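Local coordinates for protein predicted HD superfamily hydrolase (PDB 2PQ7) that binds a pair of iron(III) ions in an HD-domain fold and is predicted to act as a metal-dependent hydrolase, at residues 65-69 with 87-92. Numbering follows the deposited sequence.
Sequences LHDIK and YASGLL. With FE (Fe (III) ion), chain C; FE (Fe (III) ion), chain B.
Leu65 packs on Ala88 and Tyr87, and Ile68 on Tyr87, where the loop carrying the His-Asp pair of this HD-domain protein, which brings His66 and Asp67 to the two irons, backs onto helix 80-91. Residues 65-68 form a type I turn closed by Ile68 N to Leu65 O, 3.0 Å, so that His66 and Asp67 point to the metals, while Leu65 and Ile68 point to helix 80-91.

The tight part is wholly apolar; no hydrogen bond links the two segments. Leu65 is its hub. Its CD1 meets the methyl of Ala88 (CB, 4.1 Å) and also reaches CD1 of Leu92, while CD2 lies near the plane of the Tyr87 ring, at its edge, and touches CD2 of Leu91. Ile109 of helix 99-111 covers both Leu65 and Ala88. Ile68 crosses Tyr87 at about a right angle and approaches the ring obliquely, with CG2 3.8 Å from CD2 of Tyr87 and CD1 following the same ring side to CE2. Tyr87 sends its ring toward the turn because CG is anti to the backbone N (chi1 179°), and Ile20 of helix 14-25 touches both it and Ile68.

Toward Lys69 the contact opens to solvent, since Lys69 and Tyr87 are partly exposed while Leu65, Ile68 and Ala88 are buried. The lysine chain bends at chi2 (-77°) and then runs extended across Tyr87, setting CE 4.0 Å from Tyr87 CB; its aliphatic part does the touching.

On the metal side of the turn, His37 and Asp132 complete the protein ligands of one iron with His66 and Asp67, and His80 and His112 join Asp67 at the other. The Asp67 carboxylate bridges the pair, OD2 at 2.1 Å from the iron that His66 NE2 binds and OD1 at 2.0 Å from its partner.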
loop_
_atom_site.group_PDB
_atom_site.type_symbol
_atom_site.label_atom_id
_atom_site.label_comp_id
_atom_site.label_asym_id
_atom_site.label_seq_id
_atom_site.Cartn_x
_atom_site.Cartn_y
_atom_site.Cartn_z
ATOM N N LEU A 65 -26.319 -7.047 6.310
ATOM C CA LEU A 65 -26.583 -7.940 7.432
ATOM C C LEU A 65 -25.670 -9.159 7.556
ATOM O O LEU A 65 -25.660 -9.798 8.604
ATOM C CB LEU A 65 -28.015 -8.448 7.370
ATOM C CG LEU A 65 -29.055 -7.364 7.610
ATOM C CD1 LEU A 65 -30.447 -7.937 7.356
ATOM C CD2 LEU A 65 -28.940 -6.748 8.968
ATOM N N HIS A 66 -24.838 -9.399 6.557
ATOM C CA HIS A 66 -24.190 -10.739 6.508
ATOM C C HIS A 66 -23.268 -11.032 7.687
ATOM O O HIS A 66 -23.210 -12.146 8.129
ATOM C CB HIS A 66 -23.483 -10.992 5.188
ATOM C CG HIS A 66 -22.104 -10.431 5.100
ATOM N ND1 HIS A 66 -21.844 -9.091 4.983
ATOM C CD2 HIS A 66 -20.899 -11.051 5.095
ATOM C CE1 HIS A 66 -20.533 -8.901 4.938
ATOM N NE2 HIS A 66 -19.932 -10.086 5.008
ATOM N N ASP A 67 -22.571 -10.022 8.190
ATOM C CA ASP A 67 -21.682 -10.177 9.333
ATOM C C ASP A 67 -22.204 -9.479 10.610
ATOM O O ASP A 67 -21.398 -9.224 11.527
ATOM C CB ASP A 67 -20.315 -9.637 8.968
ATOM C CG ASP A 67 -19.507 -10.602 8.101
ATOM O OD1 ASP A 67 -19.741 -11.844 8.039
ATOM O OD2 ASP A 67 -18.526 -10.114 7.466
ATOM N N ILE A 68 -23.526 -9.233 10.687
ATOM C CA ILE A 68 -24.062 -8.498 11.822
ATOM C C ILE A 68 -23.902 -9.271 13.130
ATOM O O ILE A 68 -23.796 -8.664 14.187
ATOM C CB ILE A 68 -25.495 -8.019 11.586
ATOM C CG1 ILE A 68 -25.806 -6.803 12.504
ATOM C CG2 ILE A 68 -26.530 -9.150 11.763
ATOM C CD1 ILE A 68 -27.193 -6.264 12.372
ATOM N N LYS A 69 -23.720 -10.603 13.038
ATOM C CA LYS A 69 -23.527 -11.406 14.216
ATOM C C LYS A 69 -22.054 -11.771 14.416
ATOM O O LYS A 69 -21.719 -12.636 15.256
ATOM C CB LYS A 69 -24.453 -12.611 14.223
ATOM C CG LYS A 69 -25.891 -12.280 14.465
ATOM C CD LYS A 69 -26.141 -11.987 15.940
ATOM C CE LYS A 69 -27.598 -11.608 16.112
ATOM N NZ LYS A 69 -27.930 -11.457 17.543
ATOM N N TYR A 87 -31.314 -13.925 12.486
ATOM C CA TYR A 87 -31.576 -12.520 12.799
ATOM C C TYR A 87 -32.294 -11.872 11.630
ATOM O O TYR A 87 -33.304 -11.162 11.822
ATOM C CB TYR A 87 -30.281 -11.764 13.132
ATOM C CG TYR A 87 -30.573 -10.326 13.422
ATOM C CD1 TYR A 87 -31.113 -9.959 14.618
ATOM C CD2 TYR A 87 -30.305 -9.339 12.491
ATOM C CE1 TYR A 87 -31.437 -8.627 14.885
ATOM C CE2 TYR A 87 -30.656 -7.992 12.727
ATOM C CZ TYR A 87 -31.187 -7.662 13.918
ATOM O OH TYR A 87 -31.514 -6.321 14.138
ATOM N N ALA A 88 -31.804 -12.036 10.415
ATOM C CA ALA A 88 -32.478 -11.454 9.245
ATOM C C ALA A 88 -33.901 -11.926 9.098
ATOM O O ALA A 88 -34.800 -11.183 8.754
ATOM C CB ALA A 88 -31.664 -11.747 8.008
ATOM N N SER A 89 -34.146 -13.199 9.374
ATOM C CA SER A 89 -35.518 -13.741 9.325
ATOM C C SER A 89 -36.467 -13.160 10.350
ATOM O O SER A 89 -37.677 -13.238 10.187
ATOM C CB SER A 89 -35.492 -15.261 9.512
ATOM O OG SER A 89 -34.856 -15.863 8.431
ATOM N N GLY A 90 -35.928 -12.675 11.448
ATOM C CA GLY A 90 -36.738 -12.011 12.425
ATOM C C GLY A 90 -36.939 -10.537 12.142
ATOM O O GLY A 90 -38.027 -10.029 12.243
ATOM N N LEU A 91 -35.870 -9.865 11.741
ATOM C CA LEU A 91 -35.906 -8.411 11.542
ATOM C C LEU A 91 -36.711 -8.016 10.307
ATOM O O LEU A 91 -37.566 -7.147 10.367
ATOM C CB LEU A 91 -34.490 -7.857 11.377
ATOM C CG LEU A 91 -34.411 -6.376 10.936
ATOM C CD1 LEU A 91 -34.846 -5.530 12.125
ATOM C CD2 LEU A 91 -33.023 -6.021 10.531
ATOM N N LEU A 92 -36.411 -8.597 9.167
ATOM C CA LEU A 92 -36.926 -8.173 7.899
ATOM C C LEU A 92 -38.456 -8.182 7.726
ATOM O O LEU A 92 -39.018 -7.251 7.119
ATOM C CB LEU A 92 -36.215 -8.849 6.729
ATOM C CG LEU A 92 -34.721 -8.458 6.611
ATOM C CD1 LEU A 92 -34.060 -9.248 5.481
ATOM C CD2 LEU A 92 -34.512 -6.893 6.457
HETATM FE FE FE C . -17.829 -10.608 5.538
HETATM FE FE FE B . -18.776 -13.487 7.423
HETATM O O HOH W 1 -18.245 -12.634 5.693
#